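Long-range contacts in WZI (Escherichia coli, PDB 2YNK), which is an outer membrane beta-barrel lectin that binds carbohydrate and takes part in assembling the group 1 capsule: residues Gly267-Ala271 against Ile294-Glu298; Val208-Ile214 against Ile233-Lys239; Thr339-Thr344 against Glu396-Ile400. One frame throughout, in Å; residues are numbered along the deposited sequence.

Followed from the N terminus, the chain makes these contacts in series, with none nested in or crossing another. Contact 2 comes first, closing the hairpin of strands 212-221 and 226-236 at its open end. Contact 1 follows, joining the start of strand 268-278 to the end of strand 287-295. Strands 226-236 and 268-278 are neighbours in the barrel, and backbone bonds from Asn-268 to Gln-235 and from Leu-270 to Ile-233 make the two contacts continuous. Contact 3, between residues 339-344 and 396-400, spans two loops rather than two strands. It meets contact 1 where the Tyr-341 hydroxyl and the backbone N of Tyr-343 hydrogen-bond to Asp-297 and Glu-296, tying the first loop to residues 294-298.

Contact 1. Residues Gly267-Ala271 against Ile294-Glu298; sequences GNQLA and IGEDE
The side chains of Leu-270 and Glu-296 run alongside each other in the same direction, an aliphatic branch next to an acidic one. Glu-296 has CG beside its own backbone N (chi1 -83°) and bends again at chi2, which lays its carboxylate along the leucine tip: OE1 comes 3.6 Å from Leu-270 CD1, and OE2 lies 3.8 Å from Leu-270 CD2. The polar end of Glu-296 is nevertheless held from elsewhere, since OE2 accepts a hydrogen bond from the backbone N of Tyr-343, in the loop segment 339-344 of contact 3. The amide of Asn-268 stands nearly coplanar with the same carboxylate, but ND2 stops 3.8 Å from Glu-296 OE1, a neighbour without being a bonded partner.

Beneath these side chains two backbone bonds join Ala-271 and Gly-295 as an antiparallel hydrogen-bonded pair. Ala-271 N gives its hydrogen to Gly-295 O at 3.2 Å, while Gly-295 N reaches Ala-271 O at 2.8 Å. Ile-294 adds CG2, 4.2 Å from Leu-270 CB. On the Ala-271 face the partner is Glu-298, whose carboxylate sits over the methyl group, OE1 being 3.7 Å from Ala-271 CB; that oxygen also forms a salt bridge with Arg-232 on strand 226-236.

The regular pairing gives out at Glu-296 and Asp-297, where the chain turns a corner. There both residues face Ser-304 across the next pairing, a classic beta bulge. Antiparallel pairing that stops beside such a bulge is here part of the closed beta-barrel of an outer membrane protein.

Contact 2. Residues Val208-Ile214 against Ile233-Lys239; sequences VPHAKII and IMQWGGK
Lys-212 lies across from Trp-236, and its side chain runs outward from the strand. CB starts 3.2 Å from Trp-236 O, the carbonyl that also receives the backbone N of Lys-212. CG stays beside the same oxygen and passes 4.1 Å from Trp-236 CE3, approaching the indole obliquely. With chi2 bent (-53°) and the outer torsions extended, CD and CE lead away from Trp-236, and NZ turns back along its own segment to a weak hydrogen bond with His-210 O at 3.3 Å. The backbones beneath form an antiparallel beta hairpin of strands 212-221 and 226-236, part of the barrel wall: Lys-212 with Trp-236 and Ile-214 with Met-234 (a selenomethionine) are hydrogen-bonded pairs, and Ile-213 with Gln-235 is the non-hydrogen-bonded pair between them. On the Lys-212 face, Ile-214 CD1 also meets the indole, 3.4 Å from Trp-236 CE3; NE1 is hydrogen-bonded to Asn-247 OD1, and Phe-248 packs edge-to-face with the ring. On the other face Ile-213 splits its branches, CG2 towards Ile-233 CD1 and CD1 towards Gln-235 CG at 3.6 Å. Past the strands, Lys-239 N hydrogen-bonds to Pro-209 O, and Lys-239 CE reaches the edge of the His-210 ring.

Contact 3. Residues Thr339-Thr344 against Glu396-Ile400; sequences TNYSYT and ENQSI
The two irregular segments run past each other without pairing, with CA atoms 6.7 Å apart at Asn-340 and Glu-396, and residues Tyr-341 to Thr-344 form a type II beta turn whose third residue, Tyr-343, has positive phi (60°). The link is made by side chains. Those of Asn-340 and Gln-398 overlap head to tail, and NE2 of Gln-398 donates to OD1 of Asn-340 at 2.7 Å. The bond is nearly straight (170°) and uses a lone pair in the carbonyl plane of Asn-340, while the acceptor lies in the amide plane of Gln-398. Even so, the two amides are not coplanar, their planes being 33° apart. The Gln-398 chain is stretched out at chi2, which brings its amide across to Asn-340.

Beside this pair, Thr-339 meets Glu-396 at about a right angle, OG1 giving a weak hydrogen bond to OE2 of Glu-396 at 3.0 Å. Farther along, a methyl group meets the backbone: CD1 of Ile-400 lies 3.5 Å from Tyr-343 O, while the tyrosine ring leads away and its OH is bonded to Leu-160 O. Asp-366 touches both Thr-339 and Gln-398 from the loop before strand 368-377. The contact joins the loop after strand 322-331 to the loop after strand 383-393 in an outer membrane barrel, probably at its extracellular end.

Contact 1. Residues Gly267-Ala271 against Ile294-Glu298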
ATOM      1  N   GLY A 267     -11.928 -16.407  15.946  1.00 57.21           N
ATOM      2  CA  GLY A 267     -11.689 -15.733  14.669  1.00 56.39           C
ATOM      3  C   GLY A 267     -10.729 -16.435  13.705  1.00 56.06           C
ATOM      4  O   GLY A 267     -10.407 -17.603  13.890  1.00 57.24           O
ATOM      5  N   ASN A 268     -10.311 -15.714  12.655  1.00 54.69           N
ATOM      6  CA  ASN A 268      -9.246 -16.141  11.728  1.00 53.17           C
ATOM      7  C   ASN A 268      -8.063 -15.166  11.787  1.00 53.76           C
ATOM      8  O   ASN A 268      -8.254 -13.967  11.643  1.00 52.62           O
ATOM      9  CB  ASN A 268      -9.776 -16.200  10.294  1.00 49.49           C
ATOM     10  CG  ASN A 268      -8.698 -16.518   9.261  1.00 47.86           C
ATOM     11  OD1 ASN A 268      -8.801 -16.087   8.120  1.00 48.32           O
ATOM     12  ND2 ASN A 268      -7.682 -17.282   9.641  1.00 47.79           N
ATOM     13  N   GLN A 269      -6.853 -15.697  11.966  1.00 57.05           N
ATOM     14  CA  GLN A 269      -5.659 -14.892  12.180  1.00 58.69           C
ATOM     15  C   GLN A 269      -4.721 -14.920  10.976  1.00 57.14           C
ATOM     16  O   GLN A 269      -4.659 -15.910  10.231  1.00 55.82           O
ATOM     17  CB  GLN A 269      -4.898 -15.382  13.426  1.00 65.99           C
ATOM     18  CG  GLN A 269      -5.442 -14.883  14.765  1.00 71.55           C
ATOM     19  CD  GLN A 269      -6.795 -15.478  15.125  1.00 77.37           C
ATOM     20  OE1 GLN A 269      -7.804 -14.758  15.241  1.00 82.04           O
ATOM     21  NE2 GLN A 269      -6.831 -16.802  15.296  1.00 79.95           N
ATOM     22  N   LEU A 270      -4.009 -13.805  10.798  1.00 54.22           N
ATOM     23  CA  LEU A 270      -2.820 -13.737   9.952  1.00 52.47           C
ATOM     24  C   LEU A 270      -1.739 -12.965  10.710  1.00 52.46           C
ATOM     25  O   LEU A 270      -2.033 -12.003  11.410  1.00 51.85           O
ATOM     26  CB  LEU A 270      -3.119 -13.066   8.609  1.00 50.86           C
ATOM     27  CG  LEU A 270      -3.776 -13.965   7.558  1.00 50.52           C
ATOM     28  CD1 LEU A 270      -5.288 -13.931   7.700  1.00 49.92           C
ATOM     29  CD2 LEU A 270      -3.363 -13.556   6.158  1.00 48.45           C
ATOM     30  N   ALA A 271      -0.489 -13.393  10.579  1.00 53.59           N
ATOM     31  CA  ALA A 271       0.596 -12.802  11.366  1.00 54.24           C
ATOM     32  C   ALA A 271       1.960 -13.115  10.757  1.00 53.97           C
ATOM     33  O   ALA A 271       2.187 -14.209  10.252  1.00 54.37           O
ATOM     34  CB  ALA A 271       0.527 -13.284  12.808  1.00 54.27           C
ATOM     35  N   ILE A 294       4.369 -13.688   5.972  1.00 58.55           N
ATOM     36  CA  ILE A 294       3.119 -13.776   6.719  1.00 57.57           C
ATOM     37  C   ILE A 294       2.603 -15.198   6.690  1.00 58.31           C
ATOM     38  O   ILE A 294       2.636 -15.844   5.646  1.00 59.56           O
ATOM     39  CB  ILE A 294       2.040 -12.874   6.129  1.00 55.14           C
ATOM     40  CG1 ILE A 294       2.511 -11.425   6.129  1.00 54.69           C
ATOM     41  CG2 ILE A 294       0.761 -13.011   6.935  1.00 56.49           C
ATOM     42  CD1 ILE A 294       2.657 -10.833   7.513  1.00 55.07           C
ATOM     43  N   GLY A 295       2.128 -15.674   7.839  1.00 58.56           N
ATOM     44  CA  GLY A 295       1.621 -17.041   7.975  1.00 60.29           C
ATOM     45  C   GLY A 295       0.149 -17.077   8.339  1.00 57.82           C
ATOM     46  O   GLY A 295      -0.377 -16.123   8.910  1.00 58.20           O
ATOM     47  N   GLU A 296      -0.514 -18.183   8.014  1.00 73.08           N
ATOM     48  CA  GLU A 296      -1.938 -18.330   8.292  1.00 69.56           C
ATOM     49  C   GLU A 296      -2.233 -18.899   9.682  1.00 69.39           C
ATOM     50  O   GLU A 296      -3.286 -18.614  10.253  1.00 70.82           O
ATOM     51  CB  GLU A 296      -2.603 -19.174   7.209  1.00 66.95           C
ATOM     52  CG  GLU A 296      -2.968 -18.373   5.965  1.00 66.69           C
ATOM     53  CD  GLU A 296      -4.227 -17.537   6.125  1.00 65.59           C
ATOM     54  OE1 GLU A 296      -4.767 -17.428   7.251  1.00 65.43           O
ATOM     55  OE2 GLU A 296      -4.677 -16.980   5.103  1.00 65.57           O
ATOM     56  N   ASP A 297      -1.304 -19.689  10.216  1.00 71.44           N
ATOM     57  CA  ASP A 297      -1.381 -20.211  11.586  1.00 74.37           C
ATOM     58  C   ASP A 297      -0.220 -19.645  12.416  1.00 78.02           C
ATOM     59  O   ASP A 297       0.801 -19.234  11.853  1.00 78.60           O
ATOM     60  CB  ASP A 297      -1.296 -21.744  11.579  1.00 75.63           C
ATOM     61  CG  ASP A 297      -2.237 -22.385  10.568  1.00 74.41           C
ATOM     62  OD1 ASP A 297      -3.381 -21.915  10.431  1.00 73.17           O
ATOM     63  OD2 ASP A 297      -1.835 -23.372   9.917  1.00 76.28           O
ATOM     64  N   GLU A 298      -0.366 -19.624  13.743  1.00 82.33           N
ATOM     65  CA  GLU A 298       0.687 -19.071  14.607  1.00 85.27           C
ATOM     66  C   GLU A 298       1.208 -20.057  15.664  1.00 88.26           C
ATOM     67  O   GLU A 298       0.484 -20.457  16.575  1.00 88.72           O
ATOM     68  CB  GLU A 298       0.232 -17.766  15.273  1.00 87.18           C
ATOM     69  CG  GLU A 298       1.362 -17.063  16.019  1.00 90.62           C
ATOM     70  CD  GLU A 298       1.282 -15.543  15.986  1.00 94.80           C
ATOM     71  OE1 GLU A 298       0.165 -14.985  16.101  1.00 97.48           O
ATOM     72  OE2 GLU A 298       2.353 -14.907  15.848  1.00 97.15           O
TER

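Contact 2. Residues Val208-Ile214 against Ile233-Lys239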
ATOM      1  N   VAL A 208     -20.521 -14.022   6.334  1.00 47.18           N
ATOM      2  CA  VAL A 208     -20.632 -13.594   7.740  1.00 47.31           C
ATOM      3  C   VAL A 208     -20.712 -12.068   7.779  1.00 49.19           C
ATOM      4  O   VAL A 208     -19.701 -11.372   8.003  1.00 47.12           O
ATOM      5  CB  VAL A 208     -19.427 -14.029   8.603  1.00 46.74           C
ATOM      6  CG1 VAL A 208     -19.748 -13.812  10.076  1.00 45.28           C
ATOM      7  CG2 VAL A 208     -19.047 -15.478   8.333  1.00 47.38           C
ATOM      8  N   PRO A 209     -21.917 -11.533   7.550  1.00 49.34           N
ATOM      9  CA  PRO A 209     -22.094 -10.087   7.420  1.00 47.68           C
ATOM     10  C   PRO A 209     -21.462  -9.276   8.560  1.00 45.53           C
ATOM     11  O   PRO A 209     -21.353  -9.755   9.676  1.00 44.11           O
ATOM     12  CB  PRO A 209     -23.625  -9.930   7.422  1.00 48.69           C
ATOM     13  CG  PRO A 209     -24.144 -11.243   6.952  1.00 49.17           C
ATOM     14  CD  PRO A 209     -23.201 -12.256   7.507  1.00 49.06           C
ATOM     15  N   HIS A 210     -21.060  -8.047   8.258  1.00 46.62           N
ATOM     16  CA  HIS A 210     -20.431  -7.137   9.237  1.00 45.79           C
ATOM     17  C   HIS A 210     -19.295  -7.759   9.991  1.00 42.44           C
ATOM     18  O   HIS A 210     -19.233  -7.651  11.204  1.00 43.29           O
ATOM     19  CB  HIS A 210     -21.476  -6.610  10.209  1.00 48.38           C
ATOM     20  CG  HIS A 210     -22.806  -6.322   9.562  1.00 52.67           C
ATOM     21  ND1 HIS A 210     -22.929  -5.534   8.478  1.00 55.18           N
ATOM     22  CD2 HIS A 210     -24.095  -6.751   9.886  1.00 55.10           C
ATOM     23  CE1 HIS A 210     -24.231  -5.459   8.121  1.00 55.48           C
ATOM     24  NE2 HIS A 210     -24.942  -6.205   8.983  1.00 56.27           N
ATOM     25  N   ALA A 211     -18.389  -8.422   9.287  1.00 40.38           N
ATOM     26  CA  ALA A 211     -17.230  -9.022   9.924  1.00 41.76           C
ATOM     27  C   ALA A 211     -16.171  -7.941  10.172  1.00 44.28           C
ATOM     28  O   ALA A 211     -15.986  -7.003   9.374  1.00 43.55           O
ATOM     29  CB  ALA A 211     -16.653 -10.146   9.074  1.00 40.29           C
ATOM     30  N   LYS A 212     -15.462  -8.085  11.280  1.00 45.44           N
ATOM     31  CA  LYS A 212     -14.485  -7.098  11.661  1.00 45.93           C
ATOM     32  C   LYS A 212     -13.107  -7.573  11.265  1.00 47.22           C
ATOM     33  O   LYS A 212     -12.806  -8.764  11.337  1.00 47.11           O
ATOM     34  CB  LYS A 212     -14.538  -6.841  13.159  1.00 46.17           C
ATOM     35  CG  LYS A 212     -15.948  -6.778  13.735  1.00 47.04           C
ATOM     36  CD  LYS A 212     -16.853  -5.799  13.004  1.00 46.41           C
ATOM     37  CE  LYS A 212     -18.214  -5.739  13.675  1.00 47.36           C
ATOM     38  NZ  LYS A 212     -19.125  -4.826  12.937  1.00 47.48           N
ATOM     39  N   ILE A 213     -12.279  -6.634  10.820  1.00 48.18           N
ATOM     40  CA  ILE A 213     -10.854  -6.871  10.725  1.00 48.78           C
ATOM     41  C   ILE A 213     -10.220  -6.005  11.807  1.00 48.33           C
ATOM     42  O   ILE A 213     -10.310  -4.780  11.767  1.00 48.19           O
ATOM     43  CB  ILE A 213     -10.301  -6.554   9.325  1.00 48.87           C
ATOM     44  CG1 ILE A 213     -10.977  -7.436   8.270  1.00 51.48           C
ATOM     45  CG2 ILE A 213      -8.801  -6.794   9.273  1.00 48.57           C
ATOM     46  CD1 ILE A 213     -10.590  -8.903   8.321  1.00 50.90           C
ATOM     47  N   ILE A 214      -9.630  -6.658  12.800  1.00 48.89           N
ATOM     48  CA  ILE A 214      -8.920  -5.973  13.874  1.00 51.32           C
ATOM     49  C   ILE A 214      -7.460  -6.361  13.764  1.00 50.78           C
ATOM     50  O   ILE A 214      -7.143  -7.532  13.524  1.00 50.85           O
ATOM     51  CB  ILE A 214      -9.495  -6.338  15.255  1.00 52.09           C
ATOM     52  CG1 ILE A 214     -10.952  -5.862  15.334  1.00 53.37           C
ATOM     53  CG2 ILE A 214      -8.672  -5.706  16.368  1.00 49.17           C
ATOM     54  CD1 ILE A 214     -11.835  -6.728  16.197  1.00 54.95           C
ATOM     55  N   ILE A 233      -3.217  -9.681  12.188  1.00 65.28           N
ATOM     56  CA  ILE A 233      -4.594  -9.368  11.802  1.00 62.63           C
ATOM     57  C   ILE A 233      -5.498 -10.496  12.265  1.00 62.58           C
ATOM     58  O   ILE A 233      -5.153 -11.666  12.098  1.00 62.79           O
ATOM     59  CB  ILE A 233      -4.719  -9.255  10.268  1.00 61.49           C
ATOM     60  CG1 ILE A 233      -4.509  -7.818   9.807  1.00 61.76           C
ATOM     61  CG2 ILE A 233      -6.083  -9.720   9.790  1.00 60.91           C
ATOM     62  CD1 ILE A 233      -5.650  -6.892  10.162  1.00 60.22           C
HETATM   63  N   MSE A 234      -6.648 -10.166  12.840  1.00 63.04           N
HETATM   64  CA  MSE A 234      -7.653 -11.200  13.085  1.00 65.08           C
HETATM   65  C   MSE A 234      -8.977 -10.839  12.460  1.00 60.49           C
HETATM   66  O   MSE A 234      -9.452  -9.709  12.558  1.00 59.05           O
HETATM   67  CB  MSE A 234      -7.806 -11.567  14.559  1.00 72.28           C
HETATM   68  CG  MSE A 234      -8.056 -10.375  15.459  1.00 79.84           C
HETATM   69 SE   MSE A 234      -8.638 -11.029  17.224  1.00 98.08          SE
HETATM   70  CE  MSE A 234      -7.784  -9.556  18.234  1.00 91.92           C
ATOM     71  N   GLN A 235      -9.568 -11.820  11.790  1.00 57.65           N
ATOM     72  CA  GLN A 235     -10.903 -11.700  11.218  1.00 54.76           C
ATOM     73  C   GLN A 235     -11.874 -12.219  12.274  1.00 52.15           C
ATOM     74  O   GLN A 235     -11.812 -13.383  12.649  1.00 53.29           O
ATOM     75  CB  GLN A 235     -10.979 -12.524   9.936  1.00 54.66           C
ATOM     76  CG  GLN A 235     -12.057 -12.109   8.957  1.00 54.84           C
ATOM     77  CD  GLN A 235     -11.891 -12.765   7.596  1.00 56.19           C
ATOM     78  OE1 GLN A 235     -12.569 -12.397   6.628  1.00 58.16           O
ATOM     79  NE2 GLN A 235     -10.989 -13.741   7.510  1.00 56.43           N
ATOM     80  N   TRP A 236     -12.761 -11.355  12.753  1.00 49.35           N
ATOM     81  CA  TRP A 236     -13.473 -11.599  14.003  1.00 48.15           C
ATOM     82  C   TRP A 236     -14.837 -10.951  13.979  1.00 47.72           C
ATOM     83  O   TRP A 236     -15.066 -10.010  13.229  1.00 48.91           O
ATOM     84  CB  TRP A 236     -12.606 -11.071  15.150  1.00 48.26           C
ATOM     85  CG  TRP A 236     -13.218 -11.151  16.525  1.00 48.15           C
ATOM     86  CD1 TRP A 236     -13.169 -12.212  17.421  1.00 48.30           C
ATOM     87  CD2 TRP A 236     -13.980 -10.111  17.213  1.00 48.72           C
ATOM     88  NE1 TRP A 236     -13.842 -11.911  18.573  1.00 48.88           N
ATOM     89  CE2 TRP A 236     -14.353 -10.667  18.509  1.00 49.36           C
ATOM     90  CE3 TRP A 236     -14.382  -8.822  16.888  1.00 49.66           C
ATOM     91  CZ2 TRP A 236     -15.096  -9.948  19.424  1.00 52.05           C
ATOM     92  CZ3 TRP A 236     -15.133  -8.101  17.820  1.00 51.00           C
ATOM     93  CH2 TRP A 236     -15.481  -8.650  19.058  1.00 52.47           C
ATOM     94  N   GLY A 237     -15.771 -11.462  14.773  1.00 47.65           N
ATOM     95  CA  GLY A 237     -17.126 -10.901  14.812  1.00 48.82           C
ATOM     96  C   GLY A 237     -17.989 -11.227  13.590  1.00 48.78           C
ATOM     97  O   GLY A 237     -17.582 -12.009  12.718  1.00 47.58           O
ATOM     98  N   GLY A 238     -19.177 -10.621  13.540  1.00 49.18           N
ATOM     99  CA  GLY A 238     -20.158 -10.846  12.469  1.00 51.03           C
ATOM    100  C   GLY A 238     -21.460 -11.440  12.984  1.00 52.39           C
ATOM    101  O   GLY A 238     -21.590 -11.728  14.171  1.00 52.47           O
ATOM    102  N   LYS A 239     -22.434 -11.626  12.102  1.00 54.99           N
ATOM    103  CA  LYS A 239     -23.690 -12.269  12.504  1.00 58.29           C
ATOM    104  C   LYS A 239     -23.483 -13.757  12.837  1.00 56.97           C
ATOM    105  O   LYS A 239     -22.889 -14.511  12.062  1.00 55.78           O
ATOM    106  CB  LYS A 239     -24.786 -12.078  11.446  1.00 62.16           C
ATOM    107  CG  LYS A 239     -25.271 -10.637  11.375  1.00 65.55           C
ATOM    108  CD  LYS A 239     -26.589 -10.461  10.626  1.00 69.86           C
ATOM    109  CE  LYS A 239     -26.870  -8.975  10.415  1.00 72.12           C
ATOM    110  NZ  LYS A 239     -28.170  -8.682   9.758  1.00 76.82           N
TER

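Contact 3. Residues Thr339-Thr344 against Glu396-Ile400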
ATOM      1  N   THR A 339      -1.638 -25.769  -1.835  1.00 66.33           N
ATOM      2  CA  THR A 339      -2.620 -24.786  -2.296  1.00 64.10           C
ATOM      3  C   THR A 339      -3.954 -24.961  -1.582  1.00 61.73           C
ATOM      4  O   THR A 339      -4.132 -25.871  -0.775  1.00 61.55           O
ATOM      5  CB  THR A 339      -2.856 -24.861  -3.821  1.00 65.05           C
ATOM      6  OG1 THR A 339      -3.799 -25.896  -4.117  1.00 69.15           O
ATOM      7  CG2 THR A 339      -1.557 -25.131  -4.567  1.00 65.42           C
ATOM      8  N   ASN A 340      -4.879 -24.061  -1.891  1.00 60.31           N
ATOM      9  CA  ASN A 340      -6.243 -24.085  -1.364  1.00 61.16           C
ATOM     10  C   ASN A 340      -6.347 -23.826   0.142  1.00 60.39           C
ATOM     11  O   ASN A 340      -7.320 -24.228   0.777  1.00 64.61           O
ATOM     12  CB  ASN A 340      -6.953 -25.400  -1.754  1.00 62.94           C
ATOM     13  CG  ASN A 340      -8.341 -25.175  -2.336  1.00 62.70           C
ATOM     14  OD1 ASN A 340      -8.652 -24.103  -2.860  1.00 60.27           O
ATOM     15  ND2 ASN A 340      -9.177 -26.202  -2.266  1.00 64.72           N
ATOM     16  N   TYR A 341      -5.358 -23.133   0.701  1.00 59.70           N
ATOM     17  CA  TYR A 341      -5.373 -22.743   2.120  1.00 58.54           C
ATOM     18  C   TYR A 341      -5.037 -21.261   2.360  1.00 56.36           C
ATOM     19  O   TYR A 341      -5.495 -20.672   3.338  1.00 54.06           O
ATOM     20  CB  TYR A 341      -4.418 -23.630   2.916  1.00 59.69           C
ATOM     21  CG  TYR A 341      -4.538 -23.492   4.418  1.00 59.74           C
ATOM     22  CD1 TYR A 341      -5.647 -23.991   5.096  1.00 58.26           C
ATOM     23  CD2 TYR A 341      -3.536 -22.864   5.165  1.00 59.59           C
ATOM     24  CE1 TYR A 341      -5.762 -23.868   6.468  1.00 57.97           C
ATOM     25  CE2 TYR A 341      -3.638 -22.743   6.543  1.00 58.83           C
ATOM     26  CZ  TYR A 341      -4.752 -23.249   7.188  1.00 59.08           C
ATOM     27  OH  TYR A 341      -4.858 -23.131   8.555  1.00 59.03           O
ATOM     28  N   SER A 342      -4.243 -20.650   1.486  1.00 57.09           N
ATOM     29  CA  SER A 342      -3.913 -19.230   1.657  1.00 55.38           C
ATOM     30  C   SER A 342      -5.140 -18.361   1.400  1.00 55.00           C
ATOM     31  O   SER A 342      -5.855 -18.549   0.415  1.00 58.78           O
ATOM     32  CB  SER A 342      -2.750 -18.812   0.761  1.00 52.97           C
ATOM     33  OG  SER A 342      -1.522 -19.269   1.294  1.00 52.90           O
ATOM     34  N   TYR A 343      -5.385 -17.426   2.312  1.00 53.95           N
ATOM     35  CA  TYR A 343      -6.518 -16.511   2.224  1.00 53.24           C
ATOM     36  C   TYR A 343      -7.883 -17.227   2.204  1.00 50.83           C
ATOM     37  O   TYR A 343      -8.888 -16.668   1.782  1.00 48.37           O
ATOM     38  CB  TYR A 343      -6.351 -15.575   1.019  1.00 54.74           C
ATOM     39  CG  TYR A 343      -5.089 -14.721   1.018  1.00 54.99           C
ATOM     40  CD1 TYR A 343      -4.458 -14.340   2.202  1.00 55.43           C
ATOM     41  CD2 TYR A 343      -4.557 -14.257  -0.178  1.00 55.96           C
ATOM     42  CE1 TYR A 343      -3.327 -13.541   2.183  1.00 57.00           C
ATOM     43  CE2 TYR A 343      -3.426 -13.457  -0.206  1.00 56.26           C
ATOM     44  CZ  TYR A 343      -2.814 -13.099   0.975  1.00 57.25           C
ATOM     45  OH  TYR A 343      -1.691 -12.296   0.945  1.00 56.75           O
ATOM     46  N   THR A 344      -7.887 -18.448   2.722  1.00 51.63           N
ATOM     47  CA  THR A 344      -9.069 -19.293   2.873  1.00 50.75           C
ATOM     48  C   THR A 344      -9.432 -19.303   4.340  1.00 50.03           C
ATOM     49  O   THR A 344      -8.563 -19.107   5.188  1.00 50.79           O
ATOM     50  CB  THR A 344      -8.721 -20.739   2.468  1.00 51.13           C
ATOM     51  OG1 THR A 344      -8.765 -20.845   1.045  1.00 52.67           O
ATOM     52  CG2 THR A 344      -9.646 -21.764   3.102  1.00 51.56           C
ATOM     53  N   GLU A 396      -6.248 -23.182  -8.358  1.00 60.60           N
ATOM     54  CA  GLU A 396      -7.420 -23.970  -7.954  1.00 62.02           C
ATOM     55  C   GLU A 396      -8.760 -23.359  -8.380  1.00 59.79           C
ATOM     56  O   GLU A 396      -9.809 -23.803  -7.915  1.00 62.87           O
ATOM     57  CB  GLU A 396      -7.418 -24.165  -6.428  1.00 64.10           C
ATOM     58  CG  GLU A 396      -6.212 -24.924  -5.889  1.00 66.38           C
ATOM     59  CD  GLU A 396      -6.067 -26.303  -6.511  1.00 69.67           C
ATOM     60  OE1 GLU A 396      -7.099 -26.982  -6.720  1.00 70.86           O
ATOM     61  OE2 GLU A 396      -4.918 -26.701  -6.808  1.00 72.32           O
ATOM     62  N   ASN A 397      -8.727 -22.361  -9.259  1.00 56.36           N
ATOM     63  CA  ASN A 397      -9.937 -21.674  -9.740  1.00 54.92           C
ATOM     64  C   ASN A 397     -10.952 -21.369  -8.641  1.00 54.39           C
ATOM     65  O   ASN A 397     -12.143 -21.616  -8.796  1.00 55.67           O
ATOM     66  CB  ASN A 397     -10.592 -22.458 -10.877  1.00 54.94           C
ATOM     67  CG  ASN A 397      -9.726 -22.513 -12.117  1.00 54.82           C
ATOM     68  OD1 ASN A 397      -9.917 -21.749 -13.056  1.00 54.26           O
ATOM     69  ND2 ASN A 397      -8.761 -23.411 -12.122  1.00 56.21           N
ATOM     70  N   GLN A 398     -10.455 -20.811  -7.543  1.00 53.63           N
ATOM     71  CA  GLN A 398     -11.265 -20.476  -6.378  1.00 53.71           C
ATOM     72  C   GLN A 398     -12.208 -19.321  -6.686  1.00 53.23           C
ATOM     73  O   GLN A 398     -11.769 -18.244  -7.094  1.00 51.59           O
ATOM     74  CB  GLN A 398     -10.372 -20.068  -5.189  1.00 54.19           C
ATOM     75  CG  GLN A 398      -9.272 -21.059  -4.827  1.00 56.06           C
ATOM     76  CD  GLN A 398      -8.345 -20.569  -3.730  1.00 57.66           C
ATOM     77  OE1 GLN A 398      -7.959 -19.389  -3.682  1.00 62.61           O
ATOM     78  NE2 GLN A 398      -7.964 -21.477  -2.848  1.00 58.54           N
ATOM     79  N   SER A 399     -13.503 -19.547  -6.469  1.00 53.46           N
ATOM     80  CA  SER A 399     -14.512 -18.496  -6.602  1.00 51.50           C
ATOM     81  C   SER A 399     -14.298 -17.296  -5.646  1.00 49.85           C
ATOM     82  O   SER A 399     -14.679 -16.173  -5.969  1.00 50.83           O
ATOM     83  CB  SER A 399     -15.884 -19.084  -6.351  1.00 52.30           C
ATOM     84  OG  SER A 399     -15.952 -19.616  -5.034  1.00 54.49           O
ATOM     85  N   ILE A 400     -13.695 -17.511  -4.482  1.00 46.58           N
ATOM     86  CA  ILE A 400     -13.619 -16.435  -3.495  1.00 45.65           C
ATOM     87  C   ILE A 400     -12.770 -15.222  -3.964  1.00 46.28           C
ATOM     88  O   ILE A 400     -12.869 -14.127  -3.403  1.00 42.04           O
ATOM     89  CB  ILE A 400     -13.148 -16.951  -2.116  1.00 45.00           C
ATOM     90  CG1 ILE A 400     -11.653 -17.350  -2.121  1.00 44.17           C
ATOM     91  CG2 ILE A 400     -14.030 -18.112  -1.676  1.00 44.25           C
ATOM     92  CD1 ILE A 400     -11.093 -17.652  -0.741  1.00 41.41           C
TER